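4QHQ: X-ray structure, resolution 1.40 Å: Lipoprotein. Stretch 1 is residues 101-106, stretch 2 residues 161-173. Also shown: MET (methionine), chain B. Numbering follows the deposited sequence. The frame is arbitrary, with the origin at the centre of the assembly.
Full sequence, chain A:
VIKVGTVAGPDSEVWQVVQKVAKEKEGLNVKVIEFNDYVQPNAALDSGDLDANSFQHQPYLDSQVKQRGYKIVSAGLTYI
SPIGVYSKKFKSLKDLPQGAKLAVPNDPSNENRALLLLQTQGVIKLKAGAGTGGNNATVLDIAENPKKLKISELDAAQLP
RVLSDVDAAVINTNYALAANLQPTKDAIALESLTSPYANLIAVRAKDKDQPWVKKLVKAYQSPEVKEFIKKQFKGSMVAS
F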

ATOM      1  N   LYS A 101      17.564  15.469  -3.317  1.00 19.97           N
ATOM      2  CA  LYS A 101      16.163  15.592  -2.934  1.00 18.84           C
ATOM      3  C   LYS A 101      15.480  14.240  -3.044  1.00 17.43           C
ATOM      4  O   LYS A 101      15.523  13.611  -4.100  1.00 17.08           O
ATOM      5  N   LEU A 102      14.857  13.793  -1.958  1.00 18.40           N
ATOM      6  CA  LEU A 102      14.041  12.584  -1.983  1.00 15.79           C
ATOM      7  C   LEU A 102      12.610  12.942  -1.627  1.00 16.52           C
ATOM      8  O   LEU A 102      12.349  13.984  -1.025  1.00 20.50           O
ATOM      9  N   ALA A 103      11.684  12.084  -2.014  1.00 16.08           N
ATOM     10  CA  ALA A 103      10.297  12.248  -1.623  1.00 15.17           C
ATOM     11  C   ALA A 103       9.779  10.923  -1.080  1.00 15.40           C
ATOM     12  O   ALA A 103      10.108   9.856  -1.608  1.00 14.13           O
ATOM     13  N   VAL A 104       9.014  11.009   0.006  1.00 13.49           N
ATOM     14  CA  VAL A 104       8.376   9.841   0.614  1.00 13.27           C
ATOM     15  C   VAL A 104       6.901  10.150   0.911  1.00 11.59           C
ATOM     16  O   VAL A 104       6.514  11.324   0.963  1.00 12.51           O
ATOM     17  N   PRO A 105       6.070   9.101   1.105  1.00 10.30           N
ATOM     18  CA  PRO A 105       4.685   9.346   1.514  1.00 11.32           C
ATOM     19  C   PRO A 105       4.584  10.101   2.840  1.00 14.21           C
ATOM     20  O   PRO A 105       5.518  10.084   3.643  1.00 15.12           O
ATOM     21  N   ASN A 106       3.451  10.764   3.060  1.00 11.51           N
ATOM     22  CA  ASN A 106       3.271  11.591   4.251  1.00 13.58           C
ATOM     23  C   ASN A 106       2.227  11.101   5.259  1.00 12.66           C
ATOM     24  O   ASN A 106       1.919  11.810   6.218  1.00 16.72           O
ATOM     25  N   ARG A 161       4.165  11.699  -9.831  1.00 12.94           N
ATOM     26  CA  ARG A 161       4.140  12.938 -10.591  1.00 13.92           C
ATOM     27  C   ARG A 161       5.122  14.014 -10.118  1.00 15.45           C
ATOM     28  O   ARG A 161       5.082  15.136 -10.604  1.00 17.34           O
ATOM     29  N   VAL A 162       6.016  13.661  -9.195  1.00 15.80           N
ATOM     30  CA  VAL A 162       7.127  14.560  -8.855  1.00 15.15           C
ATOM     31  C   VAL A 162       8.491  13.966  -9.208  1.00 20.01           C
ATOM     32  O   VAL A 162       9.523  14.564  -8.920  1.00 17.07           O
ATOM     33  N   LEU A 163       8.490  12.795  -9.838  1.00 17.87           N
ATOM     34  CA  LEU A 163       9.743  12.126 -10.193  1.00 17.21           C
ATOM     35  C   LEU A 163      10.703  12.977 -11.015  1.00 22.76           C
ATOM     36  O   LEU A 163      11.919  12.831 -10.888  1.00 20.53           O
ATOM     37  N   SER A 164      10.173  13.868 -11.852  1.00 20.20           N
ATOM     38  CA  SER A 164      11.029  14.730 -12.671  1.00 19.24           C
ATOM     39  C   SER A 164      11.779  15.773 -11.841  1.00 21.90           C
ATOM     40  O   SER A 164      12.779  16.337 -12.293  1.00 24.24           O
ATOM     41  N   ASP A 165      11.307  16.003 -10.619  1.00 18.77           N
ATOM     42  CA  ASP A 165      11.804  17.104  -9.799  1.00 17.54           C
ATOM     43  C   ASP A 165      12.449  16.657  -8.483  1.00 19.72           C
ATOM     44  O   ASP A 165      12.691  17.484  -7.597  1.00 22.44           O
ATOM     45  N   VAL A 166      12.726  15.363  -8.351  1.00 18.76           N
ATOM     46  CA  VAL A 166      13.456  14.854  -7.192  1.00 15.65           C
ATOM     47  C   VAL A 166      14.511  13.872  -7.668  1.00 18.95           C
ATOM     48  O   VAL A 166      14.489  13.423  -8.816  1.00 17.88           O
ATOM     49  N   ASP A 167      15.441  13.538  -6.786  1.00 14.65           N
ATOM     50  CA  ASP A 167      16.482  12.591  -7.160  1.00 15.14           C
ATOM     51  C   ASP A 167      16.068  11.135  -6.967  1.00 13.88           C
ATOM     52  O   ASP A 167      16.563  10.251  -7.667  1.00 14.72           O
ATOM     53  N   ALA A 168      15.141  10.892  -6.043  1.00 12.93           N
ATOM     54  CA  ALA A 168      14.537   9.580  -5.890  1.00 12.03           C
ATOM     55  C   ALA A 168      13.258   9.730  -5.080  1.00 13.14           C
ATOM     56  O   ALA A 168      13.082  10.704  -4.354  1.00 12.69           O
ATOM     57  N   ALA A 169      12.367   8.756  -5.205  1.00 11.13           N
ATOM     58  CA  ALA A 169      11.147   8.746  -4.407  1.00 10.95           C
ATOM     59  C   ALA A 169      10.803   7.328  -4.008  1.00 11.46           C
ATOM     60  O   ALA A 169      11.021   6.398  -4.776  1.00 12.53           O
ATOM     61  N   VAL A 170      10.272   7.176  -2.804  1.00 10.76           N
ATOM     62  CA  VAL A 170       9.758   5.883  -2.361  1.00  9.43           C
ATOM     63  C   VAL A 170       8.258   5.898  -2.646  1.00 11.08           C
ATOM     64  O   VAL A 170       7.535   6.766  -2.136  1.00 11.94           O
ATOM     65  N   ILE A 171       7.797   4.973  -3.485  1.00  8.31           N
ATOM     66  CA  ILE A 171       6.432   5.032  -4.018  1.00  8.19           C
ATOM     67  C   ILE A 171       5.712   3.708  -3.840  1.00  7.94           C
ATOM     68  O   ILE A 171       6.232   2.658  -4.220  1.00  8.20           O
ATOM     69  N   ASN A 172       4.536   3.768  -3.220  1.00  9.50           N
ATOM     70  CA  ASN A 172       3.674   2.588  -3.082  1.00  6.58           C
ATOM     71  C   ASN A 172       3.410   1.921  -4.418  1.00  7.23           C
ATOM     72  O   ASN A 172       3.168   2.573  -5.426  1.00  8.88           O
ATOM     73  N   THR A 173       3.448   0.599  -4.414  1.00 10.33           N
ATOM     74  CA  THR A 173       3.365  -0.157  -5.650  1.00 10.39           C
ATOM     75  C   THR A 173       2.081   0.103  -6.459  1.00  8.56           C
ATOM     76  O   THR A 173       2.141   0.178  -7.676  1.00 10.87           O
TER

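Strand 101-105 and strand 168-171 run parallel, with 10° between their directions and a closest axis approach of 4.7 Å. The ladder follows the parallel pattern, in which one residue bonds to the neighbours of its partner. Ala103 is that residue here. Ala103 N donates to Ala168 O at 3.1 Å, and Ala103 O accepts from Val170 N at 2.9 Å. Both carbonyls also take a CA-H contact: Leu102 CA lies 3.2 Å from Ala168 O, and Ala169 CA lies 3.2 Å from Ala103 O.

At the start of strand 101-105, Asp167 bonds to Lys101 at both its backbone N and its backbone O. Lys101 N donates to the carboxylate atom Asp167 OD2 at 2.8 Å, and Asp167 N donates to Lys101 O at 2.7 Å. The Asp167 side chain is in the m rotamer and leaves CA sideways. Lys101 O takes a second, weak hydrogen bond from Ala168 N at 3.4 Å. The Lys101 side chain is m, t, p, t; the p turn at chi3 interrupts an otherwise extended chain. Its ammonium finds a backbone acceptor, with Lys101 NZ 2.9 Å from Asp165 O. On the way, Lys101 CE passes 4.1 Å from Val166 CG1.

Asp165 is fixed within its own stretch. Asp165 N donates to Val162 O at 2.9 Å, and Ser164 OG donates to Asp165 OD1 at 2.9 Å.

The apolar side chains sort onto two faces of the sheet. Leu102 and Ala168 share one. Leu102 is m, t, and its end reaches closer to the other stretch than its CA-to-CB direction suggests, bringing Leu102 CD2 to 3.6 Å from Ala168 CB. Ala103 and Ala169 share the other face, with their CB atoms 4.2 Å apart. Ala103 CB also meets Val166 CG1 at 4.2 Å and Val162 CG2 at 4.3 Å. Both valines are m, and Val162 points toward strand 101-105. Further along, Val104 (m) and Val170 (t) both point sideways; Val104 CG1 touches Val170 CG2 at 4.1 Å.

Pro105 points toward the second stretch with a C-gamma exo ring. As a proline it has no amide hydrogen to offer, and Pro105 CD sits 3.4 Å from Val170 O. That carbonyl is buried by the contact and has no polar partner in the model.

Bound methionine approaches at Asn172, an m rotamer at the N-cap position before a helix. Its side chain makes no capping bond, and its amide is probably turned over in the model.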

ATOM      1  CB  LYS A 101      15.449  16.557  -3.878  1.00 24.82           C
ATOM      2  CG  LYS A 101      15.720  18.030  -3.626  1.00 32.59           C
ATOM      3  CD  LYS A 101      14.851  18.901  -4.538  1.00 34.42           C
ATOM      4  CE  LYS A 101      13.370  18.537  -4.423  1.00 36.63           C
ATOM      5  NZ  LYS A 101      12.514  19.353  -5.343  1.00 29.39           N
ATOM      6  CB  LEU A 102      14.551  11.546  -0.983  1.00 21.12           C
ATOM      7  CG  LEU A 102      15.993  11.063  -1.101  1.00 27.77           C
ATOM      8  CD1 LEU A 102      16.219   9.820  -0.251  1.00 29.07           C
ATOM      9  CD2 LEU A 102      16.338  10.793  -2.546  1.00 35.68           C
ATOM     10  CB  ALA A 103       9.467  12.720  -2.804  1.00 13.79           C
ATOM     11  CB  VAL A 104       9.091   9.411   1.928  1.00 13.09           C
ATOM     12  CG1 VAL A 104      10.544   9.026   1.655  1.00 13.50           C
ATOM     13  CG2 VAL A 104       8.997  10.496   2.986  1.00 12.96           C
ATOM     14  CB  PRO A 105       4.121   7.932   1.683  1.00 10.15           C
ATOM     15  CG  PRO A 105       4.965   7.061   0.787  1.00 11.15           C
ATOM     16  CD  PRO A 105       6.343   7.660   0.949  1.00 10.05           C
ATOM     17  CB  ASN A 106       2.953  13.049   3.872  1.00 15.09           C
ATOM     18  CG  ASN A 106       1.617  13.206   3.178  1.00 15.26           C
ATOM     19  OD1 ASN A 106       0.863  12.249   3.019  1.00 14.97           O
ATOM     20  ND2 ASN A 106       1.292  14.444   2.806  1.00 18.45           N
ATOM     21  CB  ARG A 161       2.712  13.482 -10.686  1.00 16.11           C
ATOM     22  CG  ARG A 161       1.819  12.566 -11.511  1.00 18.30           C
ATOM     23  CD  ARG A 161       0.407  13.114 -11.695  1.00 17.69           C
ATOM     24  NE  ARG A 161      -0.370  13.172 -10.451  1.00 19.99           N
ATOM     25  CZ  ARG A 161      -0.866  12.111  -9.821  1.00 18.44           C
ATOM     26  NH1 ARG A 161      -0.648  10.891 -10.299  1.00 19.80           N
ATOM     27  NH2 ARG A 161      -1.581  12.265  -8.706  1.00 21.57           N
ATOM     28  CB  VAL A 162       7.134  14.980  -7.359  1.00 17.95           C
ATOM     29  CG1 VAL A 162       5.794  15.608  -6.961  1.00 23.48           C
ATOM     30  CG2 VAL A 162       7.488  13.804  -6.457  1.00 17.25           C
ATOM     31  CB  LEU A 163       9.468  10.810 -10.913  1.00 20.19           C
ATOM     32  CG  LEU A 163       9.281   9.649  -9.940  1.00 19.51           C
ATOM     33  CD1 LEU A 163       8.904   8.379 -10.684  1.00 23.50           C
ATOM     34  CD2 LEU A 163      10.556   9.427  -9.116  1.00 17.78           C
ATOM     35  CB  SER A 164      10.227  15.425 -13.777  1.00 23.43           C
ATOM     36  OG  SER A 164       9.240  16.293 -13.236  1.00 30.56           O
ATOM     37  CB  ASP A 165      10.667  18.091  -9.492  1.00 19.61           C
ATOM     38  CG  ASP A 165      10.278  18.938 -10.691  1.00 21.85           C
ATOM     39  OD1 ASP A 165      10.459  18.478 -11.838  1.00 32.63           O
ATOM     40  OD2 ASP A 165       9.798  20.078 -10.490  1.00 20.04           O
ATOM     41  CB  VAL A 166      12.539  14.136  -6.168  1.00 15.05           C
ATOM     42  CG1 VAL A 166      11.492  15.091  -5.606  1.00 16.28           C
ATOM     43  CG2 VAL A 166      11.875  12.927  -6.798  1.00 15.44           C
ATOM     44  CB  ASP A 167      17.780  12.937  -6.443  1.00 16.97           C
ATOM     45  CG  ASP A 167      18.255  14.316  -6.805  1.00 17.51           C
ATOM     46  OD1 ASP A 167      18.312  14.594  -8.020  1.00 22.98           O
ATOM     47  OD2 ASP A 167      18.515  15.129  -5.895  1.00 24.56           O
ATOM     48  CB  ALA A 168      15.493   8.602  -5.211  1.00 16.99           C
ATOM     49  CB  ALA A 169       9.987   9.353  -5.177  1.00 13.40           C
ATOM     50  CB  VAL A 170      10.015   5.650  -0.870  1.00 10.58           C
ATOM     51  CG1 VAL A 170       9.458   4.278  -0.460  1.00 12.49           C
ATOM     52  CG2 VAL A 170      11.503   5.751  -0.558  1.00 15.58           C
ATOM     53  CB  ILE A 171       6.424   5.385  -5.526  1.00  9.63           C
ATOM     54  CG1 ILE A 171       7.240   6.654  -5.796  1.00 10.88           C
ATOM     55  CG2 ILE A 171       4.996   5.558  -6.057  1.00 11.07           C
ATOM     56  CD1 ILE A 171       7.234   7.074  -7.263  1.00 13.27           C
ATOM     57  CB  ASN A 172       2.343   2.945  -2.419  1.00  9.08           C
ATOM     58  CG  ASN A 172       2.499   3.356  -0.973  1.00 10.41           C
ATOM     59  OD1 ASN A 172       2.428   2.519  -0.050  1.00 12.72           O
ATOM     60  ND2 ASN A 172       2.695   4.640  -0.757  1.00  8.20           N
ATOM     61  CB  THR A 173       3.623  -1.643  -5.377  1.00  9.87           C
ATOM     62  OG1 THR A 173       5.017  -1.809  -5.077  1.00 12.31           O
ATOM     63  CG2 THR A 173       3.244  -2.502  -6.559  1.00 12.26           C
TER
HETATM   64  N   MET B 301      -1.364  -1.218  -1.718  1.00  8.79           N
HETATM   65  CA  MET B 301      -0.589  -0.330  -0.851  1.00 10.21           C
HETATM   66  C   MET B 301       0.728  -0.967  -0.464  1.00  9.31           C
HETATM   67  O   MET B 301       0.752  -2.160  -0.186  1.00 11.74           O
HETATM   68  CB  MET B 301      -1.411   0.007   0.399  1.00  8.69           C
HETATM   69  CG  MET B 301      -0.710   0.978   1.368  1.00 10.33           C
HETATM   70  SD  MET B 301      -1.694   1.294   2.849  1.00  8.99           S
HETATM   71  CE  MET B 301      -3.084   2.205   2.171  1.00  9.85           C
HETATM   72  OXT MET B 301       1.782  -0.308  -0.450  1.00  9.38           O